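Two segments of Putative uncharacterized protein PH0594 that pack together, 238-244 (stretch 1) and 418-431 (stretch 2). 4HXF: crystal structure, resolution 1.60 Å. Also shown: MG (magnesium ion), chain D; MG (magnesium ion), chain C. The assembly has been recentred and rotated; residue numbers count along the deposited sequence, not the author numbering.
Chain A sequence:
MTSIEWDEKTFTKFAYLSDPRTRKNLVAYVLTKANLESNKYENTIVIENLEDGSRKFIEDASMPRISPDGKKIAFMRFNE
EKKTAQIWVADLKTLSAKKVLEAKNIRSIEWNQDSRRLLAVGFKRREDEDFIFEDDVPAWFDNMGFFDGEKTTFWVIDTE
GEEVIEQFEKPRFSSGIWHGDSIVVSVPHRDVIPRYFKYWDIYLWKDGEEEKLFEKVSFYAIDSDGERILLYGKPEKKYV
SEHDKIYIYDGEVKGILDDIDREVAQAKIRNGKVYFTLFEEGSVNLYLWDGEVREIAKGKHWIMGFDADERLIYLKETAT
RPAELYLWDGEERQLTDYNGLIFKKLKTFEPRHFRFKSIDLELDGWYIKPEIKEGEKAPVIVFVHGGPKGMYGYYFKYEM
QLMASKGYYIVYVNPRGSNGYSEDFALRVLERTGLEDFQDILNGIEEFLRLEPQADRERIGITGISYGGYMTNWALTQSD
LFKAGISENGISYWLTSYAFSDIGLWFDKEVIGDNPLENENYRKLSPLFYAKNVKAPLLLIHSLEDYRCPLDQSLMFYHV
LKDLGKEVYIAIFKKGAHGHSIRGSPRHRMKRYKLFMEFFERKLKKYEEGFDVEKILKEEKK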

ATOM      1  N   LYS A 238      30.265 -40.634  30.102  1.00 17.87           N
ATOM      2  CA  LYS A 238      31.563 -40.323  29.487  1.00 16.32           C
ATOM      3  C   LYS A 238      31.493 -39.856  28.075  1.00 16.76           C
ATOM      4  O   LYS A 238      32.347 -39.087  27.607  1.00 17.20           O
ATOM      5  CB  LYS A 238      32.490 -41.541  29.536  1.00 19.57           C
ATOM      6  CG  LYS A 238      32.764 -41.954  30.983  1.00 24.11           C
ATOM      7  CD  LYS A 238      33.813 -43.006  31.061  1.00 26.57           C
ATOM      8  CE  LYS A 238      33.919 -43.265  32.595  1.00 31.61           C
ATOM      9  NZ  LYS A 238      35.121 -44.020  32.999  1.00 32.23           N
ATOM     10  N   TYR A 239      30.522 -40.411  27.302  1.00 15.06           N
ATOM     11  CA  TYR A 239      30.300 -39.979  25.908  1.00 14.67           C
ATOM     12  C   TYR A 239      28.868 -39.536  25.725  1.00 14.39           C
ATOM     13  O   TYR A 239      27.975 -40.265  26.267  1.00 15.59           O
ATOM     14  CB  TYR A 239      30.506 -41.186  24.971  1.00 15.63           C
ATOM     15  CG  TYR A 239      31.921 -41.795  25.211  1.00 16.16           C
ATOM     16  CD1 TYR A 239      33.023 -41.185  24.720  1.00 18.01           C
ATOM     17  CD2 TYR A 239      32.087 -42.921  25.994  1.00 17.24           C
ATOM     18  CE1 TYR A 239      34.328 -41.667  24.950  1.00 19.53           C
ATOM     19  CE2 TYR A 239      33.341 -43.459  26.231  1.00 18.96           C
ATOM     20  CZ  TYR A 239      34.453 -42.797  25.746  1.00 18.55           C
ATOM     21  OH  TYR A 239      35.755 -43.268  26.014  1.00 21.07           O
ATOM     22  N   VAL A 240      28.639 -38.502  24.951  1.00 14.54           N
ATOM     23  CA  VAL A 240      27.289 -38.037  24.691  1.00 15.26           C
ATOM     24  C   VAL A 240      26.571 -39.143  23.945  1.00 15.32           C
ATOM     25  O   VAL A 240      25.356 -39.348  24.058  1.00 16.12           O
ATOM     26  CB  VAL A 240      27.381 -36.744  23.865  1.00 17.26           C
ATOM     27  CG1 VAL A 240      26.023 -36.347  23.378  1.00 21.37           C
ATOM     28  CG2 VAL A 240      27.961 -35.612  24.772  1.00 18.16           C
ATOM     29  N   SER A 241      27.343 -39.903  23.154  1.00 15.30           N
ATOM     30  CA  SER A 241      26.789 -41.054  22.353  1.00 15.30           C
ATOM     31  C   SER A 241      26.282 -42.249  23.157  1.00 15.83           C
ATOM     32  O   SER A 241      25.704 -43.168  22.542  1.00 15.65           O
ATOM     33  CB  SER A 241      27.802 -41.526  21.324  1.00 15.25           C
ATOM     34  OG  SER A 241      28.214 -40.397  20.437  1.00 15.29           O
ATOM     35  N   GLU A 242      26.564 -42.313  24.451  1.00 14.67           N
ATOM     36  CA  GLU A 242      25.987 -43.351  25.317  1.00 14.50           C
ATOM     37  C   GLU A 242      24.476 -43.325  25.231  1.00 15.47           C
ATOM     38  O   GLU A 242      23.912 -42.238  25.022  1.00 15.86           O
ATOM     39  CB  GLU A 242      26.466 -43.206  26.790  1.00 15.61           C
ATOM     40  CG  GLU A 242      27.881 -43.583  27.054  1.00 15.88           C
ATOM     41  CD  GLU A 242      28.195 -43.141  28.517  1.00 19.43           C
ATOM     42  OE1 GLU A 242      27.406 -43.484  29.443  1.00 25.86           O
ATOM     43  OE2 GLU A 242      29.269 -42.718  28.689  1.00 23.80           O
ATOM     44  N   HIS A 243      23.823 -44.481  25.429  1.00 14.54           N
ATOM     45  CA  HIS A 243      22.407 -44.537  25.381  1.00 14.45           C
ATOM     46  C   HIS A 243      21.803 -43.705  26.465  1.00 14.89           C
ATOM     47  O   HIS A 243      22.047 -44.024  27.657  1.00 15.72           O
ATOM     48  CB  HIS A 243      21.934 -45.972  25.462  1.00 14.13           C
ATOM     49  CG  HIS A 243      22.102 -46.805  24.175  1.00 13.96           C
ATOM     50  ND1 HIS A 243      22.336 -46.265  22.907  1.00 14.00           N
ATOM     51  CD2 HIS A 243      22.070 -48.174  24.014  1.00 14.72           C
ATOM     52  CE1 HIS A 243      22.357 -47.276  22.017  1.00 14.74           C
ATOM     53  NE2 HIS A 243      22.189 -48.451  22.683  1.00 14.37           N
ATOM     54  N   ASP A 244      20.935 -42.785  26.100  1.00 15.57           N
ATOM     55  CA  ASP A 244      20.057 -42.120  27.101  1.00 14.99           C
ATOM     56  C   ASP A 244      19.019 -42.987  27.661  1.00 16.32           C
ATOM     57  O   ASP A 244      18.376 -43.776  26.950  1.00 16.34           O
ATOM     58  CB  ASP A 244      19.439 -40.889  26.505  1.00 14.83           C
ATOM     59  CG  ASP A 244      20.479 -39.833  26.253  1.00 19.80           C
ATOM     60  OD1 ASP A 244      21.098 -39.336  27.178  1.00 22.80           O
ATOM     61  OD2 ASP A 244      20.893 -39.604  25.101  1.00 21.14           O
ATOM     62  N   SER A 418      25.467 -47.025  14.566  1.00 14.92           N
ATOM     63  CA  SER A 418      24.052 -46.727  14.475  1.00 13.83           C
ATOM     64  C   SER A 418      23.384 -46.852  15.833  1.00 13.63           C
ATOM     65  O   SER A 418      23.821 -47.668  16.731  1.00 14.16           O
ATOM     66  CB  SER A 418      23.367 -47.664  13.554  1.00 14.43           C
ATOM     67  OG  SER A 418      23.857 -47.634  12.196  1.00 13.63           O
ATOM     68  N   ASN A 419      22.299 -46.138  15.977  1.00 13.75           N
ATOM     69  CA  ASN A 419      21.328 -46.434  17.050  1.00 13.69           C
ATOM     70  C   ASN A 419      20.556 -47.686  16.805  1.00 14.15           C
ATOM     71  O   ASN A 419      20.520 -48.212  15.707  1.00 14.30           O
ATOM     72  CB  ASN A 419      20.339 -45.245  17.213  1.00 15.01           C
ATOM     73  CG  ASN A 419      19.971 -44.998  18.671  1.00 15.26           C
ATOM     74  OD1 ASN A 419      20.134 -45.875  19.530  1.00 15.81           O
ATOM     75  ND2 ASN A 419      19.555 -43.761  18.964  1.00 14.77           N
ATOM     76  N   GLY A 420      19.970 -48.236  17.875  1.00 13.86           N
ATOM     77  CA  GLY A 420      19.092 -49.355  17.798  1.00 14.28           C
ATOM     78  C   GLY A 420      19.596 -50.695  18.263  1.00 14.49           C
ATOM     79  O   GLY A 420      18.886 -51.716  18.253  1.00 15.12           O
ATOM     80  N   TYR A 421      20.827 -50.709  18.758  1.00 14.49           N
ATOM     81  CA  TYR A 421      21.538 -51.880  19.142  1.00 15.65           C
ATOM     82  C   TYR A 421      22.158 -51.608  20.514  1.00 14.61           C
ATOM     83  O   TYR A 421      21.720 -50.744  21.251  1.00 15.19           O
ATOM     84  CB  TYR A 421      22.584 -52.171  18.045  1.00 16.04           C
ATOM     85  CG  TYR A 421      21.890 -52.327  16.707  1.00 15.45           C
ATOM     86  CD1 TYR A 421      21.700 -51.225  15.888  1.00 15.65           C
ATOM     87  CD2 TYR A 421      21.425 -53.537  16.258  1.00 16.06           C
ATOM     88  CE1 TYR A 421      20.964 -51.321  14.732  1.00 15.56           C
ATOM     89  CE2 TYR A 421      20.714 -53.621  15.038  1.00 15.64           C
ATOM     90  CZ  TYR A 421      20.559 -52.505  14.266  1.00 16.00           C
ATOM     91  OH  TYR A 421      19.810 -52.638  13.122  1.00 15.15           O
ATOM     92  N   SER A 422      23.154 -52.397  20.889  1.00 15.86           N
ATOM     93  CA  SER A 422      23.822 -52.203  22.144  1.00 16.71           C
ATOM     94  C   SER A 422      24.513 -50.872  22.163  1.00 14.53           C
ATOM     95  O   SER A 422      24.873 -50.222  21.119  1.00 14.70           O
ATOM     96  CB  SER A 422      24.881 -53.267  22.470  1.00 17.51           C
ATOM     97  OG  SER A 422      25.987 -53.229  21.565  1.00 16.24           O
ATOM     98  N   GLU A 423      24.759 -50.372  23.364  1.00 14.96           N
ATOM     99  CA  GLU A 423      25.556 -49.188  23.544  1.00 14.28           C
ATOM    100  C   GLU A 423      26.967 -49.340  22.923  1.00 14.05           C
ATOM    101  O   GLU A 423      27.463 -48.487  22.227  1.00 15.46           O
ATOM    102  CB  GLU A 423      25.696 -48.797  25.019  1.00 14.64           C
ATOM    103  CG  GLU A 423      26.486 -47.526  25.198  1.00 15.14           C
ATOM    104  CD  GLU A 423      26.352 -46.998  26.602  1.00 18.10           C
ATOM    105  OE1 GLU A 423      27.097 -47.425  27.468  1.00 19.27           O
ATOM    106  OE2 GLU A 423      25.367 -46.310  26.910  1.00 16.49           O
ATOM    107  N   ASP A 424      27.607 -50.460  23.216  1.00 15.01           N
ATOM    108  CA  ASP A 424      28.954 -50.739  22.704  1.00 15.40           C
ATOM    109  C   ASP A 424      28.932 -50.649  21.170  1.00 16.49           C
ATOM    110  O   ASP A 424      29.896 -50.195  20.550  1.00 15.22           O
ATOM    111  CB  ASP A 424      29.521 -52.104  23.153  1.00 16.48           C
ATOM    112  CG  ASP A 424      29.868 -52.142  24.635  1.00 18.38           C
ATOM    113  OD1 ASP A 424      29.879 -51.029  25.223  1.00 19.67           O
ATOM    114  OD2 ASP A 424      30.220 -53.226  25.175  1.00 19.41           O
ATOM    115  N   PHE A 425      27.874 -51.151  20.533  1.00 15.33           N
ATOM    116  CA  PHE A 425      27.771 -51.091  19.029  1.00 16.02           C
ATOM    117  C   PHE A 425      27.784 -49.678  18.542  1.00 14.85           C
ATOM    118  O   PHE A 425      28.472 -49.333  17.530  1.00 14.21           O
ATOM    119  CB  PHE A 425      26.485 -51.805  18.607  1.00 17.72           C
ATOM    120  CG  PHE A 425      26.231 -51.828  17.108  1.00 16.44           C
ATOM    121  CD1 PHE A 425      26.670 -52.887  16.366  1.00 19.67           C
ATOM    122  CD2 PHE A 425      25.446 -50.898  16.507  1.00 16.88           C
ATOM    123  CE1 PHE A 425      26.426 -52.974  14.992  1.00 18.57           C
ATOM    124  CE2 PHE A 425      25.148 -51.034  15.186  1.00 17.00           C
ATOM    125  CZ  PHE A 425      25.618 -52.037  14.442  1.00 15.39           C
ATOM    126  N   ALA A 426      27.052 -48.796  19.272  1.00 12.72           N
ATOM    127  CA  ALA A 426      27.127 -47.357  18.953  1.00 13.47           C
ATOM    128  C   ALA A 426      28.475 -46.720  19.145  1.00 13.84           C
ATOM    129  O   ALA A 426      28.951 -45.941  18.326  1.00 14.29           O
ATOM    130  CB  ALA A 426      26.082 -46.598  19.761  1.00 11.92           C
ATOM    131  N   LEU A 427      29.152 -47.093  20.204  1.00 15.23           N
ATOM    132  CA  LEU A 427      30.428 -46.472  20.561  1.00 14.03           C
ATOM    133  C   LEU A 427      31.599 -46.947  19.723  1.00 15.69           C
ATOM    134  O   LEU A 427      32.652 -46.311  19.699  1.00 14.69           O
ATOM    135  CB  LEU A 427      30.716 -46.677  22.032  1.00 14.35           C
ATOM    136  CG  LEU A 427      29.663 -46.020  22.969  1.00 14.75           C
ATOM    137  CD1 LEU A 427      30.030 -46.240  24.429  1.00 16.43           C
ATOM    138  CD2 LEU A 427      29.455 -44.484  22.711  1.00 16.86           C
ATOM    139  N   ARG A 428      31.385 -48.026  19.003  1.00 16.62           N
ATOM    140  CA  ARG A 428      32.483 -48.544  18.150  1.00 17.01           C
ATOM    141  C   ARG A 428      33.013 -47.529  17.123  1.00 15.86           C
ATOM    142  O   ARG A 428      34.151 -47.729  16.677  1.00 15.13           O
ATOM    143  CB  ARG A 428      32.009 -49.799  17.331  1.00 18.47           C
ATOM    144  CG  ARG A 428      32.029 -51.019  18.178  1.00 21.38           C
ATOM    145  CD  ARG A 428      31.438 -52.181  17.490  1.00 23.80           C
ATOM    146  NE  ARG A 428      31.433 -53.492  18.190  1.00 27.54           N
ATOM    147  CZ  ARG A 428      32.365 -54.429  18.040  1.00 23.68           C
ATOM    148  NH1 ARG A 428      33.481 -54.246  17.344  1.00 24.68           N
ATOM    149  NH2 ARG A 428      32.203 -55.561  18.614  1.00 30.32           N
ATOM    150  N   VAL A 429      32.179 -46.599  16.674  1.00 14.09           N
ATOM    151  CA  VAL A 429      32.512 -45.662  15.604  1.00 13.82           C
ATOM    152  C   VAL A 429      33.460 -44.581  16.104  1.00 14.22           C
ATOM    153  O   VAL A 429      34.111 -43.931  15.301  1.00 16.24           O
ATOM    154  CB  VAL A 429      31.252 -45.064  14.884  1.00 14.37           C
ATOM    155  CG1 VAL A 429      30.529 -44.076  15.847  1.00 14.28           C
ATOM    156  CG2 VAL A 429      31.667 -44.395  13.550  1.00 16.03           C
ATOM    157  N   LEU A 430      33.490 -44.353  17.448  1.00 16.16           N
ATOM    158  CA  LEU A 430      34.231 -43.144  17.958  1.00 14.72           C
ATOM    159  C   LEU A 430      35.762 -43.347  17.634  1.00 13.93           C
ATOM    160  O   LEU A 430      36.352 -44.424  17.827  1.00 14.55           O
ATOM    161  CB  LEU A 430      34.046 -42.992  19.470  1.00 15.34           C
ATOM    162  CG  LEU A 430      32.572 -42.805  19.974  1.00 15.32           C
ATOM    163  CD1 LEU A 430      32.634 -42.465  21.453  1.00 18.19           C
ATOM    164  CD2 LEU A 430      31.787 -41.791  19.168  1.00 15.62           C
ATOM    165  N   GLU A 431      36.310 -42.297  17.024  1.00 14.11           N
ATOM    166  CA  GLU A 431      37.674 -42.233  16.528  1.00 13.88           C
ATOM    167  C   GLU A 431      37.914 -43.159  15.347  1.00 14.48           C
ATOM    168  O   GLU A 431      39.051 -43.347  14.948  1.00 15.95           O
ATOM    169  CB  GLU A 431      38.777 -42.467  17.637  1.00 15.80           C
ATOM    170  CG  GLU A 431      38.614 -41.513  18.819  1.00 15.54           C
ATOM    171  CD  GLU A 431      39.787 -41.657  19.779  1.00 20.83           C
ATOM    172  OE1 GLU A 431      39.550 -42.260  20.839  1.00 20.01           O
ATOM    173  OE2 GLU A 431      40.950 -41.304  19.447  1.00 20.50           O
TER
HETATM  174 MG    MG D 703      21.049 -40.039  23.042  1.00 19.65          MG
HETATM  175 MG    MG C 702      30.007 -50.511  27.276  1.00 18.67          MG
HETATM  176  O   HOH W   1      23.062 -40.491  23.207  1.00 18.85           O
HETATM  177  O   HOH W   2      26.984 -46.287  29.844  1.00 27.14           O
HETATM  178  O   HOH W   3      23.641 -45.898  28.823  1.00 24.99           O
HETATM  179  O   HOH W   4      29.522 -48.509  26.992  1.00 16.88           O
HETATM  180  O   HOH W   5      28.000 -51.050  27.428  1.00 20.37           O
HETATM  181  O   HOH W   6      21.109 -40.396  21.003  1.00 16.54           O
HETATM  182  O   HOH W   7      21.674 -37.988  22.757  1.00 20.30           O

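Stretch 1 is an irregular segment with a type I turn from Y239 to E242, and it lies against the short helix of stretch 2 and the loops around it; the register pairs H243 CA with E423 CA (5.9 Å) and S241 CA with L427 CA (6.8 Å). Along stretch 2, N419 contributes only van der Waals contact, its OD1 lying 3.6 Å from H243 CE1, while that OD1 accepts from G420 N. At Y421 the backbone takes over: H243 NE2 donates to Y421 O at 2.7 Å with an N-H...O angle of 163°, and the acceptor sits near the imidazole plane, as a ring nitrogen donor requires. S422 caps the helix, its OG accepting from F425 N (3.0 Å). E423 then meets H243 twice. Its CA lies 3.8 Å from the ring centroid, 24° off the normal, a CH-pi contact, and its OE2 accepts from H243 N (2.8 Å, 146°). That carboxylate approaches E242, with OE1 of E242 4.3 Å from OE2 of E423; water 2 lies between the two carboxylates, 2.9 Å from E242 OE1 and 2.6 Å from E423 OE1. Beyond the polar cluster the contact turns apolar. L427 CD2 packs on S241 CB (3.7 Å) and Y239 CB (4.1 Å). At the end of the type I turn from L427 to L430, L430 CD1 lies 3.5 Å from Y239 CD1, approaching the ring obliquely.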